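Local coordinates for putative lipoprotein (Bacteroides fragilis, PDB 3QNK) that probably binds glycans at the outer membrane, as a SusD-like lipoprotein, for uptake through a partner transporter of the SusC type, at residues B[429-432]-B[433-436]; B[454-457]-B[458-461]; B[360-364]-B[365-369]. One frame throughout, in Å; residues are numbered along the deposited sequence.

Contact 1: B[429-432]-B[433-436]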
# COMPACT_ATOMS: atom_id res chain seq x y z
N GLU B 429 32.88 -35.71 8.96
CA GLU B 429 31.88 -36.13 9.91
C GLU B 429 30.93 -37.19 9.36
O GLU B 429 30.27 -37.00 8.35
CB GLU B 429 31.09 -34.94 10.47
CG GLU B 429 30.30 -35.28 11.72
CD GLU B 429 31.08 -35.97 12.82
OE1 GLU B 429 31.97 -35.32 13.42
OE2 GLU B 429 30.86 -37.19 13.03
N SER B 430 30.86 -38.29 10.10
CA SER B 430 30.03 -39.46 9.81
C SER B 430 28.76 -39.49 10.70
O SER B 430 27.78 -40.07 10.26
CB SER B 430 30.85 -40.74 10.01
OG SER B 430 31.84 -40.60 11.03
N ASP B 431 28.78 -38.87 11.92
CA ASP B 431 27.62 -38.84 12.82
C ASP B 431 26.54 -37.92 12.25
O ASP B 431 26.80 -36.74 12.00
CB ASP B 431 28.01 -38.39 14.25
CG ASP B 431 26.82 -38.19 15.18
OD1 ASP B 431 26.09 -39.16 15.43
OD2 ASP B 431 26.61 -37.07 15.64
N PRO B 432 25.30 -38.47 12.05
CA PRO B 432 24.21 -37.65 11.47
C PRO B 432 23.88 -36.39 12.26
O PRO B 432 23.68 -35.33 11.67
CB PRO B 432 23.02 -38.61 11.46
CG PRO B 432 23.63 -39.96 11.49
CD PRO B 432 24.86 -39.86 12.30
N GLU B 433 23.84 -36.48 13.60
CA GLU B 433 23.48 -35.36 14.48
C GLU B 433 24.50 -34.22 14.35
O GLU B 433 24.10 -33.05 14.23
CB GLU B 433 23.33 -35.83 15.94
CG GLU B 433 22.45 -37.07 16.13
CD GLU B 433 21.01 -36.99 15.64
OE1 GLU B 433 20.25 -36.13 16.15
OE2 GLU B 433 20.63 -37.78 14.74
N LYS B 434 25.81 -34.57 14.31
CA LYS B 434 26.93 -33.65 14.17
C LYS B 434 26.98 -33.09 12.75
O LYS B 434 27.15 -31.87 12.58
CB LYS B 434 28.25 -34.32 14.54
CG LYS B 434 28.51 -34.51 16.04
CD LYS B 434 29.94 -35.02 16.16
CE LYS B 434 30.36 -35.69 17.44
NZ LYS B 434 31.84 -35.52 17.63
N LEU B 435 26.80 -33.95 11.72
CA LEU B 435 26.81 -33.54 10.31
C LEU B 435 25.68 -32.56 10.01
O LEU B 435 25.90 -31.61 9.25
CB LEU B 435 26.77 -34.73 9.35
CG LEU B 435 26.94 -34.42 7.83
CD1 LEU B 435 28.22 -33.61 7.55
CD2 LEU B 435 26.84 -35.69 6.99
N ARG B 436 24.50 -32.76 10.63
CA ARG B 436 23.35 -31.85 10.44
C ARG B 436 23.72 -30.43 10.81
O ARG B 436 23.44 -29.51 10.05
CB ARG B 436 22.13 -32.30 11.26
CG ARG B 436 20.98 -31.32 11.22
CD ARG B 436 19.63 -31.93 11.57
NE ARG B 436 19.75 -32.87 12.68
CZ ARG B 436 19.33 -34.13 12.66
NH1 ARG B 436 18.68 -34.61 11.61
NH2 ARG B 436 19.52 -34.90 13.72
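Asp431 and Lys434 meet at the N-cap of helix 432-446, where the chain leaves the loop after helix 408-420. Asp431 is the N-cap residue, and Pro432 follows it in the first turn.

Glu433 comes first. Its CB lies 3.5 Å from Asp431 OD2. Its own carboxylate points away from Asp431 and outward from the helix, and Arg436 reaches back so that its NH2 forms a salt bridge with Glu433 OE1, which lies in the guanidinium plane.

Lys434 meets both Asp431 and Glu429. Its backbone N donates to Asp431 OD2 at 2.9 Å, the capping bond. The donor sits above the carboxylate plane, 44° out of it. The Asp431 carboxylate reaches this place because its CG stands opposite the backbone N (chi1 174°). The extended Lys434 chain then runs past Glu429. Lys434 CD lies 3.4 Å from Glu429 OE1, while Lys434 NZ stays 4.2 Å from the same oxygen, too far for a salt bridge. The two opposite charges probably still attract. The other oxygen, Glu429 OE2, faces back into the loop and accepts from Asp431 N at 2.9 Å through its anti lone pair. Glu429 thus holds the residue that caps the helix.

Leu435 N donates to Asp431 O at 2.8 Å, almost in line with the carbonyl. The Leu435 side chain is buried and packs on Leu403 of helix 391-405.

Arg436 closes the turn. Its NH1 makes a second salt bridge, to Glu404 OE1 on helix 391-405. Its backbone N donates to Pro432 O at 2.9 Å, with the donor tilted 27° from the carbonyl plane.

Contact 2: B[454-457]-B[458-461]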
# COMPACT_ATOMS: atom_id res chain seq x y z
N PHE B 454 16.30 -15.85 8.52
CA PHE B 454 15.11 -15.70 9.32
C PHE B 454 14.22 -16.95 9.14
O PHE B 454 13.68 -17.46 10.12
CB PHE B 454 14.40 -14.39 8.90
CG PHE B 454 13.05 -14.19 9.51
CD1 PHE B 454 11.94 -14.90 9.04
CD2 PHE B 454 12.88 -13.34 10.59
CE1 PHE B 454 10.70 -14.75 9.64
CE2 PHE B 454 11.66 -13.24 11.24
CZ PHE B 454 10.58 -13.94 10.76
N TYR B 455 14.08 -17.45 7.91
CA TYR B 455 13.26 -18.62 7.59
C TYR B 455 13.99 -19.91 7.94
O TYR B 455 13.34 -20.91 8.24
CB TYR B 455 12.83 -18.58 6.13
CG TYR B 455 12.12 -17.29 5.78
CD1 TYR B 455 10.81 -17.05 6.21
CD2 TYR B 455 12.77 -16.31 5.03
CE1 TYR B 455 10.18 -15.83 5.93
CE2 TYR B 455 12.14 -15.10 4.73
CZ TYR B 455 10.84 -14.87 5.18
OH TYR B 455 10.25 -13.69 4.83
N ASP B 456 15.33 -19.89 7.97
CA ASP B 456 16.10 -21.05 8.40
C ASP B 456 15.91 -21.27 9.93
O ASP B 456 15.56 -22.37 10.36
CB ASP B 456 17.56 -20.88 8.02
CG ASP B 456 17.87 -21.09 6.54
OD1 ASP B 456 17.01 -21.68 5.82
OD2 ASP B 456 18.98 -20.71 6.11
N VAL B 457 15.99 -20.19 10.71
CA VAL B 457 15.77 -20.20 12.16
C VAL B 457 14.35 -20.72 12.47
O VAL B 457 14.16 -21.51 13.40
CB VAL B 457 16.03 -18.78 12.75
CG1 VAL B 457 15.44 -18.60 14.14
CG2 VAL B 457 17.53 -18.45 12.77
N ARG B 458 13.37 -20.27 11.68
CA ARG B 458 11.93 -20.57 11.80
C ARG B 458 11.65 -22.02 11.51
O ARG B 458 10.93 -22.68 12.29
CB ARG B 458 11.17 -19.67 10.81
CG ARG B 458 9.68 -19.87 10.78
CD ARG B 458 9.02 -18.68 10.12
NE ARG B 458 8.67 -17.63 11.06
CZ ARG B 458 7.81 -16.66 10.78
NH1 ARG B 458 7.22 -16.61 9.59
NH2 ARG B 458 7.52 -15.73 11.69
N ARG B 459 12.18 -22.51 10.37
CA ARG B 459 11.94 -23.89 9.93
C ARG B 459 12.73 -24.89 10.77
O ARG B 459 12.20 -25.95 11.09
CB ARG B 459 12.18 -24.07 8.43
CG ARG B 459 13.61 -23.93 7.97
CD ARG B 459 13.65 -23.88 6.48
NE ARG B 459 15.01 -23.76 6.00
CZ ARG B 459 15.81 -24.79 5.75
NH1 ARG B 459 15.37 -26.03 5.93
NH2 ARG B 459 17.04 -24.59 5.33
N TRP B 460 13.97 -24.55 11.16
CA TRP B 460 14.78 -25.40 12.03
C TRP B 460 14.33 -25.32 13.46
O TRP B 460 14.76 -26.13 14.28
CB TRP B 460 16.26 -25.00 11.96
CG TRP B 460 16.89 -25.27 10.64
CD1 TRP B 460 16.55 -26.24 9.74
CD2 TRP B 460 18.03 -24.60 10.09
NE1 TRP B 460 17.38 -26.18 8.65
CE2 TRP B 460 18.30 -25.19 8.84
CE3 TRP B 460 18.83 -23.53 10.54
CZ2 TRP B 460 19.33 -24.75 8.02
CZ3 TRP B 460 19.87 -23.10 9.73
CH2 TRP B 460 20.12 -23.72 8.49
N LYS B 461 13.49 -24.31 13.78
CA LYS B 461 12.95 -24.06 15.11
C LYS B 461 14.12 -23.86 16.11
O LYS B 461 14.25 -24.62 17.06
CB LYS B 461 11.95 -25.15 15.56
CG LYS B 461 10.65 -25.10 14.77
CD LYS B 461 9.48 -25.75 15.51
CE LYS B 461 8.16 -25.79 14.73
NZ LYS B 461 7.66 -24.45 14.30
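Asp456 and Arg459 form an i to i+3 salt bridge on helix 453-460, which ends in a Schellman motif with Lys461 as its C-prime residue.

Arg459 can be followed outward. Its CB lies 3.4 Å from Tyr455 O, and CG comes closer to that same oxygen. CD passes it and heads for Asp456. With chi1 at 68°, CG sits between the backbone N and the carbonyl carbon, and the extended chain runs obliquely back across the helix surface to Asp456. NE then meets Asp456 OD1 at 2.9 Å, and NH2 meets the same oxygen at 3.0 Å. This is a side-on grip by two nitrogens on one atom. OD1 lies near the guanidinium plane, yet the carboxylate is turned 71° against it. NH1 forms a salt bridge with Glu400 OE2, which also accepts a hydrogen bond from Trp460 NE1.

Asp456 has a second neighbour. Its CB lies over the face of the Trp460 six-membered ring, a CH-pi contact 3.8 Å from the centroid.

On another side of the helix, Arg458 NH1 and NH2 bond to the carbonyls of Lys124 and Leu495. Phe454 CE1 sits over the centre of this guanidinium, 3.6 Å from Arg458 CZ.

Contact 3: B[360-364]-B[365-369]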
# COMPACT_ATOMS: atom_id res chain seq x y z
N ASN B 360 29.43 -3.80 8.28
CA ASN B 360 28.44 -3.53 7.23
C ASN B 360 28.50 -4.68 6.26
O ASN B 360 29.52 -5.39 6.22
CB ASN B 360 28.70 -2.20 6.50
CG ASN B 360 28.42 -0.99 7.32
OD1 ASN B 360 29.31 -0.45 7.96
ND2 ASN B 360 27.19 -0.50 7.29
N VAL B 361 27.43 -4.88 5.48
CA VAL B 361 27.39 -5.94 4.48
C VAL B 361 28.24 -5.53 3.20
O VAL B 361 28.38 -4.34 2.88
CB VAL B 361 25.93 -6.29 4.12
CG1 VAL B 361 25.26 -5.14 3.36
CG2 VAL B 361 25.84 -7.57 3.29
N TRP B 362 28.83 -6.54 2.52
CA TRP B 362 29.47 -6.39 1.20
C TRP B 362 28.53 -7.15 0.16
O TRP B 362 27.51 -6.59 -0.28
CB TRP B 362 30.93 -6.91 1.17
CG TRP B 362 31.70 -6.42 -0.01
CD1 TRP B 362 31.22 -6.19 -1.26
CD2 TRP B 362 33.08 -6.05 -0.03
NE1 TRP B 362 32.22 -5.70 -2.07
CE2 TRP B 362 33.38 -5.61 -1.34
CE3 TRP B 362 34.09 -5.96 0.96
CZ2 TRP B 362 34.66 -5.15 -1.71
CZ3 TRP B 362 35.36 -5.53 0.59
CH2 TRP B 362 35.64 -5.14 -0.74
N LYS B 363 28.87 -8.44 -0.14
CA LYS B 363 28.15 -9.36 -1.01
C LYS B 363 27.58 -8.69 -2.29
O LYS B 363 28.33 -8.41 -3.22
CB LYS B 363 27.01 -10.07 -0.23
CG LYS B 363 27.09 -11.59 -0.37
CD LYS B 363 25.73 -12.20 -0.21
CE LYS B 363 25.79 -13.71 -0.12
NZ LYS B 363 26.65 -14.27 0.95
N TRP B 364 26.27 -8.41 -2.31
CA TRP B 364 25.57 -7.83 -3.45
C TRP B 364 25.80 -6.31 -3.58
O TRP B 364 25.26 -5.73 -4.52
CB TRP B 364 24.08 -8.19 -3.44
CG TRP B 364 23.47 -8.25 -2.07
CD1 TRP B 364 23.29 -9.36 -1.29
CD2 TRP B 364 23.07 -7.13 -1.26
NE1 TRP B 364 22.76 -9.00 -0.06
CE2 TRP B 364 22.62 -7.64 -0.02
CE3 TRP B 364 23.03 -5.74 -1.49
CZ2 TRP B 364 22.11 -6.81 0.98
CZ3 TRP B 364 22.53 -4.92 -0.49
CH2 TRP B 364 22.07 -5.46 0.73
N ILE B 365 26.61 -5.67 -2.71
CA ILE B 365 26.98 -4.27 -2.92
C ILE B 365 28.29 -4.32 -3.74
O ILE B 365 29.29 -4.85 -3.26
CB ILE B 365 27.09 -3.38 -1.66
CG1 ILE B 365 25.74 -3.32 -0.92
CG2 ILE B 365 27.53 -1.95 -2.06
CD1 ILE B 365 25.79 -2.69 0.46
N ASP B 366 28.26 -3.81 -5.00
CA ASP B 366 29.40 -3.83 -5.91
C ASP B 366 30.43 -2.73 -5.57
O ASP B 366 30.64 -1.81 -6.36
CB ASP B 366 28.93 -3.71 -7.37
CG ASP B 366 29.88 -4.22 -8.45
OD1 ASP B 366 31.08 -4.46 -8.13
OD2 ASP B 366 29.43 -4.37 -9.62
N TYR B 367 31.10 -2.87 -4.41
CA TYR B 367 32.18 -2.00 -3.98
C TYR B 367 33.43 -2.25 -4.85
O TYR B 367 34.36 -1.44 -4.85
CB TYR B 367 32.51 -2.24 -2.51
CG TYR B 367 31.51 -1.75 -1.50
CD1 TYR B 367 31.12 -0.41 -1.46
CD2 TYR B 367 31.06 -2.58 -0.47
CE1 TYR B 367 30.26 0.07 -0.48
CE2 TYR B 367 30.19 -2.11 0.51
CZ TYR B 367 29.80 -0.78 0.51
OH TYR B 367 28.94 -0.31 1.47
N ASP B 368 33.46 -3.38 -5.58
CA ASP B 368 34.56 -3.70 -6.48
C ASP B 368 34.56 -2.80 -7.72
O ASP B 368 35.60 -2.24 -8.08
CB ASP B 368 34.49 -5.18 -6.92
CG ASP B 368 34.79 -6.20 -5.84
OD1 ASP B 368 35.94 -6.28 -5.41
OD2 ASP B 368 33.85 -6.93 -5.44
N ASN B 369 33.39 -2.65 -8.37
CA ASN B 369 33.30 -1.94 -9.65
C ASN B 369 32.63 -0.59 -9.63
O ASN B 369 33.07 0.30 -10.34
CB ASN B 369 32.56 -2.81 -10.65
CG ASN B 369 33.23 -4.16 -10.83
OD1 ASN B 369 34.36 -4.24 -11.33
ND2 ASN B 369 32.57 -5.22 -10.40
O HOH W 1 28.11 -1.79 3.39
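Two first torsions bring Trp362 and Tyr367 together. Trp362 has CG opposite its backbone N (chi1 -163°). Tyr367 has CG opposite its carbonyl carbon (chi1 -72°). The tyrosine then presents its edge to the indole face. The pair is T-shaped, with the centroid of the Trp362 five-membered ring 5.0 Å from that of the Tyr367 ring and the planes at 80°. Tyr367 CD2 stands over the indole, offset toward the rim. Tyr367 CB approaches Trp362 NE1 to 3.5 Å.

Ile365 packs against three side chains. Its CG2 lies over the centre of the Tyr367 ring. Its CG1 lies 3.6 Å from Trp364 CZ3, and its CD1 meets Val361 CG1 at 3.8 Å. The two branches of one isoleucine thus serve different neighbours.

A water bridges Val361, at the end of strand 360-361, and Tyr367. It donates to Val361 O at 2.6 Å and accepts from Tyr367 OH, also at 2.6 Å. Tyr367 OH has a further hydrogen bond with Val259 N. The ring is therefore held at its hydroxyl as well as on its face.

Farther on, the Asp368 carboxylate comes near the indole but is engaged elsewhere. Its OD2 makes a salt bridge with Arg225 and accepts from Trp229 NE1. Arg225 also makes a cation-pi contact with Trp362. Trp364 NE1 bonds to Phe449 O.

The backbone sets the shape. Ile365 N donates to Trp362 O at 2.7 Å, closing a type II' beta turn from Trp362 to Ile365. Asp366 follows as the centre of an inverse gamma turn, and its OD1 accepts from Asn369 N in an Asx motif. The arrangement is a buried series of tight turns leading the chain out of strand 360-361, which pairs antiparallel with strand 323-324.

The three contacts lie in series along the chain, with 360-369 first, then 429-436, then 454-461. Contacts 1 and 2 are on successive helices, 432-446 and 453-460. Their centres are 19 Å apart and their nearest atoms about 7 Å. Arg440 and Arg443 of the first helix reach Trp460 and, weakly, Asp456. Contact 1 is at the surface, while contacts 2 and 3 are buried on opposite sides of the chain's centre, 26 Å between their centres. Phe449, between the two helices, touches contact 3. An acetate about 4 Å from the Arg459 side chain and a phosphate about 5 Å from that of Tyr455 probably come from the crystallisation liquor.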